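Local coordinates for GDSL-like Lipase/Acylhydrolase family protein (Neisseria meningitidis, PDB 4K7J), which probably removes O-linked acetyl groups from peptidoglycan as a serine esterase of the SGNH hydrolase family, at residues D61-G66 against Y247-A252; D67-S72 against K355-A360; A280-I285 against G319-W324; A287-K292 against S325-M330; G296-R301 against G332-K337. All blocks are in the same frame, centred on the assembly; numbering follows the deposited sequence.

Contact 1: D61-G66 against Y247-A252. With ACT (acetate ion), chain C.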
# COMPACT_ATOMS: atom_id res chain seq x y z
N ASP A 61 0.03 -2.11 -7.47
CA ASP A 61 0.36 -3.30 -8.24
C ASP A 61 1.76 -3.82 -7.87
O ASP A 61 2.20 -3.67 -6.74
CB ASP A 61 0.27 -2.99 -9.74
CG ASP A 61 1.08 -1.76 -10.13
OD1 ASP A 61 2.00 -1.37 -9.37
OD2 ASP A 61 0.80 -1.18 -11.21
N SER A 62 2.49 -4.40 -8.82
CA SER A 62 3.75 -5.04 -8.48
C SER A 62 4.80 -4.03 -8.06
O SER A 62 5.70 -4.36 -7.29
CB SER A 62 4.27 -5.91 -9.63
OG SER A 62 4.99 -5.12 -10.54
N HIS A 63 4.68 -2.80 -8.54
CA HIS A 63 5.64 -1.77 -8.14
C HIS A 63 5.55 -1.60 -6.62
O HIS A 63 6.57 -1.41 -5.94
CB HIS A 63 5.35 -0.41 -8.82
CG HIS A 63 5.28 -0.48 -10.32
ND1 HIS A 63 6.32 -0.96 -11.10
CD2 HIS A 63 4.32 -0.08 -11.18
CE1 HIS A 63 5.98 -0.87 -12.37
NE2 HIS A 63 4.77 -0.34 -12.45
N THR A 64 4.33 -1.68 -6.10
CA THR A 64 4.08 -1.57 -4.67
C THR A 64 4.41 -2.89 -3.96
O THR A 64 5.01 -2.90 -2.87
CB THR A 64 2.61 -1.18 -4.39
OG1 THR A 64 2.36 0.12 -4.94
CG2 THR A 64 2.30 -1.16 -2.87
N ALA A 65 4.02 -4.00 -4.58
CA ALA A 65 4.14 -5.32 -3.97
C ALA A 65 5.59 -5.77 -3.71
O ALA A 65 5.83 -6.65 -2.88
CB ALA A 65 3.37 -6.38 -4.80
N GLY A 66 6.55 -5.17 -4.42
CA GLY A 66 7.95 -5.51 -4.23
C GLY A 66 8.55 -4.83 -3.01
O GLY A 66 9.61 -5.21 -2.53
N TYR A 247 -1.59 2.55 -9.46
CA TYR A 247 -1.94 1.58 -10.48
C TYR A 247 -1.69 2.23 -11.84
O TYR A 247 -1.15 3.32 -11.91
CB TYR A 247 -3.41 1.17 -10.37
CG TYR A 247 -3.80 0.41 -9.10
CD1 TYR A 247 -3.70 -0.97 -9.03
CD2 TYR A 247 -4.31 1.08 -8.00
CE1 TYR A 247 -4.07 -1.66 -7.89
CE2 TYR A 247 -4.70 0.40 -6.85
CZ TYR A 247 -4.58 -0.97 -6.80
OH TYR A 247 -4.96 -1.65 -5.67
N GLY A 248 -2.09 1.57 -12.91
CA GLY A 248 -1.99 2.20 -14.22
C GLY A 248 -1.21 1.38 -15.21
O GLY A 248 -1.57 1.30 -16.38
N THR A 249 -0.13 0.76 -14.74
CA THR A 249 0.73 -0.04 -15.61
C THR A 249 -0.01 -1.21 -16.24
O THR A 249 0.08 -1.44 -17.44
CB THR A 249 1.95 -0.55 -14.84
OG1 THR A 249 2.73 0.58 -14.41
CG2 THR A 249 2.81 -1.44 -15.71
N ASN A 250 -0.77 -1.95 -15.45
CA ASN A 250 -1.51 -3.08 -16.00
C ASN A 250 -2.73 -2.67 -16.81
O ASN A 250 -3.01 -3.27 -17.86
CB ASN A 250 -1.88 -4.07 -14.88
CG ASN A 250 -0.64 -4.63 -14.18
OD1 ASN A 250 0.14 -5.33 -14.80
ND2 ASN A 250 -0.46 -4.30 -12.91
N GLU A 251 -3.47 -1.66 -16.34
CA GLU A 251 -4.57 -1.11 -17.13
C GLU A 251 -4.04 -0.78 -18.52
O GLU A 251 -4.68 -1.07 -19.53
CB GLU A 251 -5.15 0.15 -16.47
CG GLU A 251 -5.97 -0.07 -15.20
CD GLU A 251 -5.13 -0.11 -13.93
OE1 GLU A 251 -3.92 -0.36 -14.04
OE2 GLU A 251 -5.67 0.13 -12.82
N ALA A 252 -2.85 -0.19 -18.57
CA ALA A 252 -2.24 0.25 -19.84
C ALA A 252 -2.00 -0.89 -20.82
O ALA A 252 -1.95 -0.66 -22.03
CB ALA A 252 -0.95 0.98 -19.58
C ACT C . 2.89 -5.21 -12.57
O ACT C . 3.41 -6.27 -13.01
OXT ACT C . 1.98 -5.32 -11.70
CH3 ACT C . 3.34 -3.85 -13.02
O HOH W 1 -1.61 -1.40 -12.54
O HOH W 2 1.34 1.42 -12.08
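The imidazole of His-63 meets Thr-249 at its edge: NE2 lies 3.0 Å from Thr-249 OG1, which sits in the ring plane, and the two form a hydrogen bond in which either atom could be the donor. ND1 has its own partner outside the segments, Tyr-357, and bonds at both ring nitrogens restrain its rotation. One face carries the methyl of a bound acetate, displaced toward the rim. Ser-62 lies in a Gly-Asp-Ser-His sequence and Asn-250 in Gly-Thr-Asn, as in the signature blocks of SGNH hydrolases. Consistent with an oxyanion hole, two donors converge on acetate OXT: Ser-62 N at 3.1 Å and, almost straight (172°), Asn-250 ND2 at 2.9 Å. Ser-62 OG makes a close, unbonded approach of 2.9 Å to the acetate carbon C, consistent with an acyl carbon lying beside a nucleophile, as in SGNH esterases, and His-351 and Gly-218 also bond the ion. Behind this pocket Asp-61 works in two directions. Its CG lies between the backbone N and the carbonyl carbon (chi1 53°), and OD1 caps helix 62-65 by accepting from His-63 N at 3.1 Å, with the donor 44° above the carboxylate plane. OD2 faces Tyr-247-Ala-252, where a water donates to it at 2.8 Å and accepts from Thr-249 N at 3.1 Å, so that this water bridges the carboxylate to the backbone at Thr-249. Asp-61 CB packs 3.5 Å from Asn-250 ND2, the carboxylate and amide planes standing perpendicular.

Contact 2: D67-S72 against K355-A360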
# COMPACT_ATOMS: atom_id res chain seq x y z
N ASP A 67 7.84 -3.81 -2.52
CA ASP A 67 8.25 -3.01 -1.36
C ASP A 67 9.53 -2.19 -1.57
O ASP A 67 9.96 -1.52 -0.66
CB ASP A 67 8.35 -3.85 -0.07
CG ASP A 67 8.01 -3.04 1.19
OD1 ASP A 67 7.28 -2.02 1.06
OD2 ASP A 67 8.45 -3.42 2.29
N PHE A 68 10.14 -2.22 -2.76
CA PHE A 68 11.33 -1.38 -2.97
C PHE A 68 11.00 0.12 -3.03
O PHE A 68 11.78 0.95 -2.58
CB PHE A 68 12.12 -1.82 -4.22
CG PHE A 68 12.86 -3.11 -4.03
CD1 PHE A 68 13.99 -3.17 -3.23
CD2 PHE A 68 12.41 -4.27 -4.63
CE1 PHE A 68 14.68 -4.36 -3.05
CE2 PHE A 68 13.09 -5.47 -4.45
CZ PHE A 68 14.22 -5.51 -3.66
N PHE A 69 9.84 0.45 -3.56
CA PHE A 69 9.39 1.84 -3.66
C PHE A 69 8.90 2.29 -2.30
O PHE A 69 9.36 3.29 -1.75
CB PHE A 69 8.27 1.95 -4.70
CG PHE A 69 7.78 3.35 -4.96
CD1 PHE A 69 6.83 3.94 -4.14
CD2 PHE A 69 8.24 4.07 -6.06
CE1 PHE A 69 6.36 5.22 -4.40
CE2 PHE A 69 7.78 5.35 -6.32
CZ PHE A 69 6.84 5.92 -5.49
N THR A 70 7.96 1.54 -1.73
CA THR A 70 7.37 1.93 -0.45
C THR A 70 8.37 1.90 0.73
O THR A 70 8.24 2.68 1.67
CB THR A 70 6.13 1.08 -0.14
OG1 THR A 70 6.40 -0.27 -0.53
CG2 THR A 70 4.94 1.58 -0.95
N ASP A 71 9.37 1.03 0.68
CA ASP A 71 10.33 0.99 1.77
C ASP A 71 11.27 2.18 1.73
O ASP A 71 11.75 2.64 2.76
CB ASP A 71 11.13 -0.31 1.78
CG ASP A 71 12.03 -0.43 3.00
OD1 ASP A 71 11.50 -0.33 4.14
OD2 ASP A 71 13.25 -0.58 2.82
N SER A 72 11.53 2.69 0.53
CA SER A 72 12.39 3.86 0.40
C SER A 72 11.63 5.07 0.93
O SER A 72 12.18 5.88 1.69
CB SER A 72 12.82 4.06 -1.06
OG SER A 72 13.33 5.37 -1.25
N LYS A 355 17.24 -0.11 -7.26
CA LYS A 355 17.68 1.27 -7.12
C LYS A 355 16.77 2.22 -7.91
O LYS A 355 16.61 3.39 -7.54
CB LYS A 355 19.16 1.44 -7.50
CG LYS A 355 19.48 1.21 -8.97
CD LYS A 355 20.95 1.54 -9.26
CE LYS A 355 21.25 1.49 -10.74
NZ LYS A 355 22.71 1.68 -10.99
N GLY A 356 16.15 1.70 -8.96
CA GLY A 356 15.19 2.48 -9.72
C GLY A 356 13.99 2.83 -8.86
O GLY A 356 13.54 3.98 -8.83
N TYR A 357 13.46 1.84 -8.15
CA TYR A 357 12.33 2.10 -7.26
C TYR A 357 12.73 3.05 -6.12
O TYR A 357 11.95 3.94 -5.73
CB TYR A 357 11.76 0.80 -6.69
CG TYR A 357 10.95 -0.01 -7.67
CD1 TYR A 357 9.83 0.53 -8.30
CD2 TYR A 357 11.31 -1.33 -7.97
CE1 TYR A 357 9.10 -0.22 -9.21
CE2 TYR A 357 10.57 -2.08 -8.88
CZ TYR A 357 9.47 -1.51 -9.49
OH TYR A 357 8.72 -2.24 -10.39
N ARG A 358 13.93 2.85 -5.58
CA ARG A 358 14.40 3.71 -4.49
C ARG A 358 14.49 5.15 -4.97
O ARG A 358 14.08 6.07 -4.26
CB ARG A 358 15.76 3.25 -3.96
CG ARG A 358 16.22 4.05 -2.73
CD ARG A 358 17.73 3.92 -2.47
NE ARG A 358 18.52 4.50 -3.56
CZ ARG A 358 19.48 3.86 -4.21
NH1 ARG A 358 19.79 2.61 -3.88
NH2 ARG A 358 20.14 4.47 -5.19
N ARG A 359 15.00 5.34 -6.19
CA ARG A 359 15.18 6.67 -6.76
C ARG A 359 13.84 7.36 -6.96
O ARG A 359 13.66 8.53 -6.57
CB ARG A 359 15.92 6.57 -8.10
CG ARG A 359 16.12 7.90 -8.84
CD ARG A 359 16.73 7.67 -10.25
NE ARG A 359 17.11 8.93 -10.91
CZ ARG A 359 17.65 9.02 -12.12
NH1 ARG A 359 17.89 7.93 -12.85
NH2 ARG A 359 17.95 10.21 -12.62
N ALA A 360 12.89 6.65 -7.55
CA ALA A 360 11.57 7.21 -7.80
C ALA A 360 10.91 7.62 -6.49
O ALA A 360 10.29 8.68 -6.40
CB ALA A 360 10.69 6.21 -8.56
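Tyr-357 OH is gripped by two groups beyond the segments, the ring nitrogen ND1 of His-63 and the backbone N of Phe-352, while the base of the same side chain does the touching here. Its CB lies 3.6 Å from Phe-68 CB and 3.7 Å from Phe-69 N, so the helices meet near their backbones: the axes of 68-72 and 355-360 approach to 7.6 Å at a signed crossing angle of -43°. Both belong to the alpha/beta fold, helix 68-81 touching strand 53-60 and the long C-terminal helix 354-373 touching strands 281-286 and 322-325. Phe-69 holds CG anti to its backbone N (chi1 -176°). At the edge of its ring sits the methyl of Ala-360, with CB 3.8 Å from Phe-69 CE2. Further along, Ser-72 OG, also anti to the backbone N (chi1 164°), stands 3.2 Å from Arg-358 O and 3.5 Å from Arg-358 CG. A competing acceptor lies nearby, so this bond is only possible. Adhesion between the segments therefore probably rests on close carbon contacts rather than on polar bonds, the tyrosine hydroxyl making its bonds outside the two segments.

Contact 3: A280-I285 against G319-W324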
# COMPACT_ATOMS: atom_id res chain seq x y z
N ALA A 280 -8.79 11.62 5.60
CA ALA A 280 -7.58 11.20 4.90
C ALA A 280 -7.27 12.02 3.65
O ALA A 280 -8.18 12.48 2.96
CB ALA A 280 -7.65 9.71 4.55
N GLY A 281 -5.99 12.19 3.35
CA GLY A 281 -5.58 12.70 2.06
C GLY A 281 -5.55 11.56 1.06
O GLY A 281 -5.46 10.40 1.45
N ILE A 282 -5.64 11.88 -0.22
CA ILE A 282 -5.52 10.89 -1.28
C ILE A 282 -4.49 11.34 -2.33
O ILE A 282 -4.51 12.49 -2.78
CB ILE A 282 -6.86 10.66 -1.98
CG1 ILE A 282 -7.92 10.22 -0.97
CG2 ILE A 282 -6.72 9.62 -3.06
CD1 ILE A 282 -9.29 10.08 -1.56
N LEU A 283 -3.59 10.44 -2.70
CA LEU A 283 -2.59 10.73 -3.72
C LEU A 283 -2.67 9.68 -4.82
O LEU A 283 -2.57 8.48 -4.55
CB LEU A 283 -1.18 10.72 -3.13
CG LEU A 283 -0.08 10.72 -4.21
CD1 LEU A 283 0.05 12.10 -4.84
CD2 LEU A 283 1.26 10.25 -3.68
N ILE A 284 -2.87 10.13 -6.05
CA ILE A 284 -2.86 9.22 -7.20
C ILE A 284 -1.50 9.28 -7.90
O ILE A 284 -1.04 10.34 -8.34
CB ILE A 284 -3.99 9.55 -8.18
CG1 ILE A 284 -5.33 9.13 -7.55
CG2 ILE A 284 -3.77 8.85 -9.52
CD1 ILE A 284 -6.55 9.52 -8.35
N ILE A 285 -0.84 8.12 -7.97
CA ILE A 285 0.43 8.01 -8.66
C ILE A 285 0.20 7.64 -10.13
O ILE A 285 -0.19 6.52 -10.44
CB ILE A 285 1.33 6.97 -7.99
CG1 ILE A 285 1.76 7.47 -6.61
CG2 ILE A 285 2.58 6.72 -8.85
CD1 ILE A 285 2.89 6.68 -5.99
N GLY A 319 -11.64 14.43 -8.44
CA GLY A 319 -11.77 13.95 -7.06
C GLY A 319 -11.06 14.83 -6.05
O GLY A 319 -11.05 14.53 -4.85
N GLN A 320 -10.48 15.93 -6.53
CA GLN A 320 -9.70 16.86 -5.70
C GLN A 320 -8.60 16.21 -4.89
O GLN A 320 -8.39 16.55 -3.72
CB GLN A 320 -10.62 17.67 -4.78
CG GLN A 320 -11.56 18.60 -5.55
CD GLN A 320 -12.67 19.15 -4.67
OE1 GLN A 320 -12.58 19.12 -3.44
NE2 GLN A 320 -13.72 19.65 -5.30
N THR A 321 -7.89 15.28 -5.51
CA THR A 321 -6.80 14.58 -4.84
C THR A 321 -5.47 15.20 -5.26
O THR A 321 -5.44 16.14 -6.05
CB THR A 321 -6.80 13.09 -5.20
OG1 THR A 321 -6.10 12.90 -6.44
CG2 THR A 321 -8.23 12.59 -5.38
N MET A 322 -4.38 14.67 -4.73
CA MET A 322 -3.06 15.01 -5.23
C MET A 322 -2.71 14.04 -6.35
O MET A 322 -3.28 12.95 -6.42
CB MET A 322 -2.03 14.93 -4.11
CG MET A 322 -2.19 16.04 -3.08
SD MET A 322 -1.11 15.78 -1.66
CE MET A 322 -1.92 14.38 -0.88
N PHE A 323 -1.80 14.45 -7.23
CA PHE A 323 -1.36 13.64 -8.36
C PHE A 323 0.15 13.76 -8.51
O PHE A 323 0.69 14.86 -8.57
CB PHE A 323 -2.06 14.10 -9.65
CG PHE A 323 -1.67 13.31 -10.88
CD1 PHE A 323 -2.26 12.09 -11.16
CD2 PHE A 323 -0.72 13.81 -11.76
CE1 PHE A 323 -1.91 11.37 -12.27
CE2 PHE A 323 -0.36 13.09 -12.88
CZ PHE A 323 -0.96 11.88 -13.14
N TRP A 324 0.85 12.62 -8.54
CA TRP A 324 2.29 12.62 -8.75
C TRP A 324 2.60 11.89 -10.04
O TRP A 324 2.28 10.72 -10.19
CB TRP A 324 2.98 11.94 -7.58
CG TRP A 324 4.46 12.11 -7.55
CD1 TRP A 324 5.15 13.23 -7.19
CD2 TRP A 324 5.44 11.11 -7.86
NE1 TRP A 324 6.50 13.00 -7.26
CE2 TRP A 324 6.71 11.70 -7.67
CE3 TRP A 324 5.38 9.78 -8.26
CZ2 TRP A 324 7.90 11.00 -7.88
CZ3 TRP A 324 6.56 9.09 -8.48
CH2 TRP A 324 7.80 9.70 -8.28
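A beta-alpha-beta unit brings strands 281-286 and 322-325 side by side in parallel, with helix 305-318 as the connection, inside the mixed sheet of the alpha/beta fold. The ladder runs through Met-322 N to Ile-282 O at 2.9 Å, Ile-284 N to Met-322 O at 2.9 Å and Trp-324 N to Ile-284 O at 3.0 Å, pairing Leu-283, Ile-284 and Ile-285 with Met-322, Phe-323 and Trp-324. Met-322 O has a second donor, Thr-321 OG1 at 2.8 Å. The two donors reach it from opposite faces of the carbonyl plane, and Thr-321 OG1 is placed for this between its backbone N and carbonyl carbon (chi1 85°). Ile-284 and Phe-323 project toward helix 305-318, with Ile-284 CG2 3.9 Å from Phe-323 CD1. The other sheet face, bearing Leu-283, Met-322 and Trp-324, is covered by helix 354-373. There Leu-283 crosses Met-322 at about a right angle: its CD1 lies 3.6 Å from Met-322 CB and 4.0 Å from Trp-324 CB, bridging two residues of the neighbouring strand. Ile-285 and Trp-324 lie side by side, pointing the same way, and Ile-285 CG2 meets the indole at its edge, 4.2 Å from CE3.

Contact 4: A287-K292 against S325-M330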
# COMPACT_ATOMS: atom_id res chain seq x y z
N ALA A 287 0.81 6.42 -13.79
CA ALA A 287 1.65 5.32 -14.24
C ALA A 287 3.01 5.81 -14.79
O ALA A 287 3.07 6.85 -15.45
CB ALA A 287 0.92 4.50 -15.27
N PRO A 288 4.09 5.06 -14.50
CA PRO A 288 5.38 5.37 -15.12
C PRO A 288 5.33 5.03 -16.59
O PRO A 288 4.40 4.36 -17.02
CB PRO A 288 6.35 4.40 -14.41
CG PRO A 288 5.48 3.24 -13.99
CD PRO A 288 4.16 3.87 -13.62
N GLU A 289 6.31 5.48 -17.37
CA GLU A 289 6.39 5.01 -18.74
C GLU A 289 6.73 3.53 -18.71
O GLU A 289 7.59 3.09 -17.95
CB GLU A 289 7.44 5.77 -19.56
CG GLU A 289 7.54 5.24 -21.00
CD GLU A 289 8.38 6.11 -21.93
OE1 GLU A 289 9.62 6.15 -21.78
OE2 GLU A 289 7.79 6.76 -22.82
N SER A 290 6.01 2.76 -19.52
CA SER A 290 6.32 1.36 -19.77
C SER A 290 6.55 1.22 -21.25
O SER A 290 6.13 2.08 -22.03
CB SER A 290 5.15 0.45 -19.37
OG SER A 290 4.94 0.48 -17.97
N LEU A 291 7.20 0.14 -21.65
CA LEU A 291 7.41 -0.16 -23.06
C LEU A 291 6.83 -1.51 -23.40
O LEU A 291 7.04 -2.48 -22.68
CB LEU A 291 8.91 -0.14 -23.39
CG LEU A 291 9.59 1.18 -23.03
CD1 LEU A 291 11.07 1.15 -23.36
CD2 LEU A 291 8.90 2.34 -23.75
N LYS A 292 6.09 -1.56 -24.51
CA LYS A 292 5.57 -2.80 -25.06
C LYS A 292 6.73 -3.57 -25.67
O LYS A 292 6.72 -4.80 -25.76
CB LYS A 292 4.54 -2.48 -26.14
CG LYS A 292 3.80 -3.69 -26.65
CD LYS A 292 3.15 -4.42 -25.48
CE LYS A 292 2.41 -5.67 -25.91
NZ LYS A 292 1.70 -6.29 -24.75
N SER A 325 3.23 12.59 -10.98
CA SER A 325 3.53 11.99 -12.28
C SER A 325 4.85 11.24 -12.27
O SER A 325 5.92 11.84 -12.42
CB SER A 325 3.56 13.04 -13.39
OG SER A 325 4.00 12.44 -14.60
N TRP A 326 4.75 9.93 -12.11
CA TRP A 326 5.92 9.06 -12.15
C TRP A 326 6.57 9.16 -13.52
O TRP A 326 7.79 9.15 -13.63
CB TRP A 326 5.48 7.62 -11.85
CG TRP A 326 6.57 6.67 -11.49
CD1 TRP A 326 7.91 6.80 -11.74
CD2 TRP A 326 6.41 5.42 -10.79
NE1 TRP A 326 8.59 5.70 -11.25
CE2 TRP A 326 7.69 4.84 -10.67
CE3 TRP A 326 5.31 4.74 -10.26
CZ2 TRP A 326 7.90 3.61 -10.03
CZ3 TRP A 326 5.51 3.51 -9.65
CH2 TRP A 326 6.80 2.97 -9.53
N GLN A 327 5.78 9.29 -14.58
CA GLN A 327 6.41 9.47 -15.89
C GLN A 327 7.25 10.75 -15.92
O GLN A 327 8.37 10.74 -16.43
CB GLN A 327 5.43 9.41 -17.06
CG GLN A 327 6.14 9.67 -18.41
CD GLN A 327 5.30 9.34 -19.62
OE1 GLN A 327 5.01 8.17 -19.90
NE2 GLN A 327 4.92 10.37 -20.37
N ASN A 328 6.74 11.85 -15.36
CA ASN A 328 7.53 13.08 -15.37
C ASN A 328 8.73 12.99 -14.45
O ASN A 328 9.80 13.47 -14.79
CB ASN A 328 6.69 14.33 -15.08
CG ASN A 328 5.87 14.75 -16.28
OD1 ASN A 328 6.14 14.32 -17.40
ND2 ASN A 328 4.86 15.57 -16.04
N ALA A 329 8.54 12.34 -13.30
CA ALA A 329 9.67 12.03 -12.42
C ALA A 329 10.79 11.32 -13.16
O ALA A 329 11.96 11.52 -12.83
CB ALA A 329 9.22 11.19 -11.23
N MET A 330 10.45 10.48 -14.14
CA MET A 330 11.45 9.72 -14.87
C MET A 330 12.17 10.54 -15.94
O MET A 330 13.19 10.10 -16.49
CB MET A 330 10.82 8.50 -15.55
CG MET A 330 10.47 7.35 -14.63
SD MET A 330 9.50 6.14 -15.54
CE MET A 330 10.73 5.51 -16.68
O HOH W 3 2.84 9.41 -14.71
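Pro-288 rests on the indole of Trp-326 in a CH-pi contact: CB stands 3.7 Å from the centroid of the five-membered ring, 11° off its normal, and Pro-288 CD is 3.7 Å from CE3 of the six-membered ring. The two residues follow adjacent parallel strands of the alpha/beta sheet, Pro-288 in the loop after strand 281-286 and Trp-326 in the short helix after strand 322-325. In Trp-326 a chi1 of -164° sets CG anti to the backbone N. Met-330, four residues on from Trp-326, brings SD to 3.8 Å from Pro-288 CB and 3.7 Å from Glu-289 N. That buried N-H has no polar partner in the model. A water links the backbones, donating to Ala-287 O at 2.7 Å and accepting from Gln-327 N at 2.9 Å. Gln-327 OE1 comes within 3.4 Å of Glu-289 CB but bonds to Arg-301 and Gln-309, and the Glu-289 carboxylate takes a salt bridge from Arg-301 and backbone N-H groups from Cys-334, Ser-335 and Met-336. In the next shell, His-63 meets the Trp-326 ring edge-to-face, and Phe-69 and Phe-352 also touch it. The helix itself begins at Ser-325, an N-cap whose OG accepts from Asn-328 N at 2.9 Å with an angle of 156°.

Contact 5: G296-R301 against G332-K337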
# COMPACT_ATOMS: atom_id res chain seq x y z
N GLY A 296 14.88 0.39 -30.07
CA GLY A 296 15.03 1.60 -30.85
C GLY A 296 14.91 2.94 -30.17
O GLY A 296 13.99 3.70 -30.46
N VAL A 297 15.85 3.24 -29.27
CA VAL A 297 15.99 4.58 -28.69
C VAL A 297 14.83 5.06 -27.80
O VAL A 297 15.06 5.61 -26.72
CB VAL A 297 16.29 5.65 -29.78
CG1 VAL A 297 16.11 7.07 -29.24
CG2 VAL A 297 17.69 5.46 -30.34
N CYS A 298 13.60 4.83 -28.25
CA CYS A 298 12.43 5.39 -27.58
C CYS A 298 11.36 4.38 -27.27
O CYS A 298 11.14 4.02 -26.11
CB CYS A 298 11.81 6.47 -28.46
SG CYS A 298 12.22 8.11 -27.94
N GLY A 299 10.66 3.97 -28.33
CA GLY A 299 9.48 3.13 -28.24
C GLY A 299 9.78 1.72 -27.80
O GLY A 299 10.93 1.40 -27.49
N THR A 300 8.75 0.89 -27.76
CA THR A 300 7.40 1.31 -28.12
C THR A 300 6.46 1.27 -26.91
O THR A 300 6.41 0.29 -26.17
CB THR A 300 6.82 0.41 -29.23
OG1 THR A 300 7.70 0.44 -30.36
CG2 THR A 300 5.46 0.90 -29.64
N ARG A 301 5.72 2.36 -26.72
CA ARG A 301 4.76 2.46 -25.63
C ARG A 301 3.56 1.58 -25.94
O ARG A 301 3.19 1.44 -27.10
CB ARG A 301 4.33 3.92 -25.44
CG ARG A 301 5.40 4.80 -24.80
CD ARG A 301 5.14 6.28 -25.05
NE ARG A 301 3.90 6.75 -24.42
CZ ARG A 301 3.80 7.09 -23.14
NH1 ARG A 301 4.86 7.01 -22.34
NH2 ARG A 301 2.63 7.50 -22.66
N GLY A 332 9.92 12.27 -18.26
CA GLY A 332 8.87 12.45 -19.25
C GLY A 332 8.83 11.32 -20.26
O GLY A 332 9.38 10.25 -20.02
N ILE A 333 8.18 11.57 -21.40
CA ILE A 333 8.05 10.56 -22.45
C ILE A 333 9.43 10.18 -22.97
O ILE A 333 10.36 10.99 -22.90
CB ILE A 333 7.15 11.06 -23.60
CG1 ILE A 333 6.72 9.91 -24.52
CG2 ILE A 333 7.83 12.21 -24.36
CD1 ILE A 333 5.83 10.36 -25.69
N CYS A 334 9.58 8.95 -23.44
CA CYS A 334 10.85 8.45 -23.97
C CYS A 334 11.95 8.46 -22.91
O CYS A 334 13.08 8.87 -23.17
CB CYS A 334 11.27 9.27 -25.21
SG CYS A 334 12.75 8.65 -26.06
N SER A 335 11.62 8.02 -21.70
CA SER A 335 12.61 7.97 -20.63
C SER A 335 12.91 6.54 -20.17
O SER A 335 13.97 6.28 -19.64
CB SER A 335 12.15 8.80 -19.44
OG SER A 335 10.94 8.27 -18.92
N MET A 336 11.97 5.62 -20.39
CA MET A 336 12.13 4.27 -19.88
C MET A 336 13.32 3.54 -20.49
O MET A 336 14.04 2.83 -19.79
CB MET A 336 10.85 3.43 -20.01
CG MET A 336 11.03 1.93 -19.73
SD MET A 336 11.69 1.56 -18.08
CE MET A 336 10.20 1.29 -17.11
N LYS A 337 13.55 3.71 -21.80
CA LYS A 337 14.67 3.02 -22.42
C LYS A 337 15.99 3.50 -21.82
O LYS A 337 16.90 2.70 -21.57
CB LYS A 337 14.68 3.16 -23.95
CG LYS A 337 15.55 2.09 -24.63
CD LYS A 337 16.44 2.70 -25.70
CE LYS A 337 17.60 1.78 -26.11
NZ LYS A 337 18.64 2.49 -26.95
O HOH W 4 11.71 5.00 -23.60
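Two irregular segments meet at Cys-298 and Cys-334, whose CA atoms are 5.0 Å apart. In 296-301, Gly-296 and Val-297 both have positive phi and the peptide before Thr-300 is cis. In 332-337, Gly-332 and Cys-334 have positive phi before helix 336-341 starts, and Ser-335 OG donates to Gly-332 O at 2.8 Å. At the centre is the disulfide between Cys-298 SG and Cys-334 SG, 2.0 Å long, with a chi3 of -96°, close to the perpendicular turn that a relaxed S-S bond prefers. Cys-334 presents its sulfur anti to the backbone N (chi1 -174°). Beside it the chain of Lys-337 bends at chi2 (-134°): its CD comes 3.4 Å from Val-297 O and its NZ 3.7 Å from Val-297 N, a buried N-H with no polar partner in the model. A water joins the backbones by donating to Cys-298 O at 2.8 Å and accepting from Lys-337 N at 2.9 Å. Away from the disulfide, Arg-301 and Ile-333 cross at about a right angle, with Ile-333 CG1 over one face of the guanidinium and 4.0 Å from Arg-301 CD. Further partners of the Arg-301 nitrogens are Thr-306, Gln-309 and a buffer sulfonate. Since the two segments are mostly irregular, the covalent S-S link probably limits how far they can separate, while the buried Glu-289 carboxylate serves both, through Arg-301 from one segment and backbone N-H groups from the other.

In the fold
Contact 1 holds the acetate. Its centre is 11 Å from that of contact 4, 14 Å from that of contact 2 and 17 Å from that of contact 3. Trp-326 of contact 4 joins the other three: its CH2 is 3.7 Å from His-63 CB (contact 1), its NE1 3.4 Å from Ala-360 CB (contact 2) and its CE3 3.7 Å from Ile-285 CG2 (contact 3). Contact 3 supplies the adjacent strands whose C-terminal ends lead into contact 4. Contact 5 lies farther out, centred 9 Å from contact 4 and 19 Å from contact 1, which it does not touch. Its tie inward includes Arg-301 NH1, 2.7 Å from Gln-327 OE1.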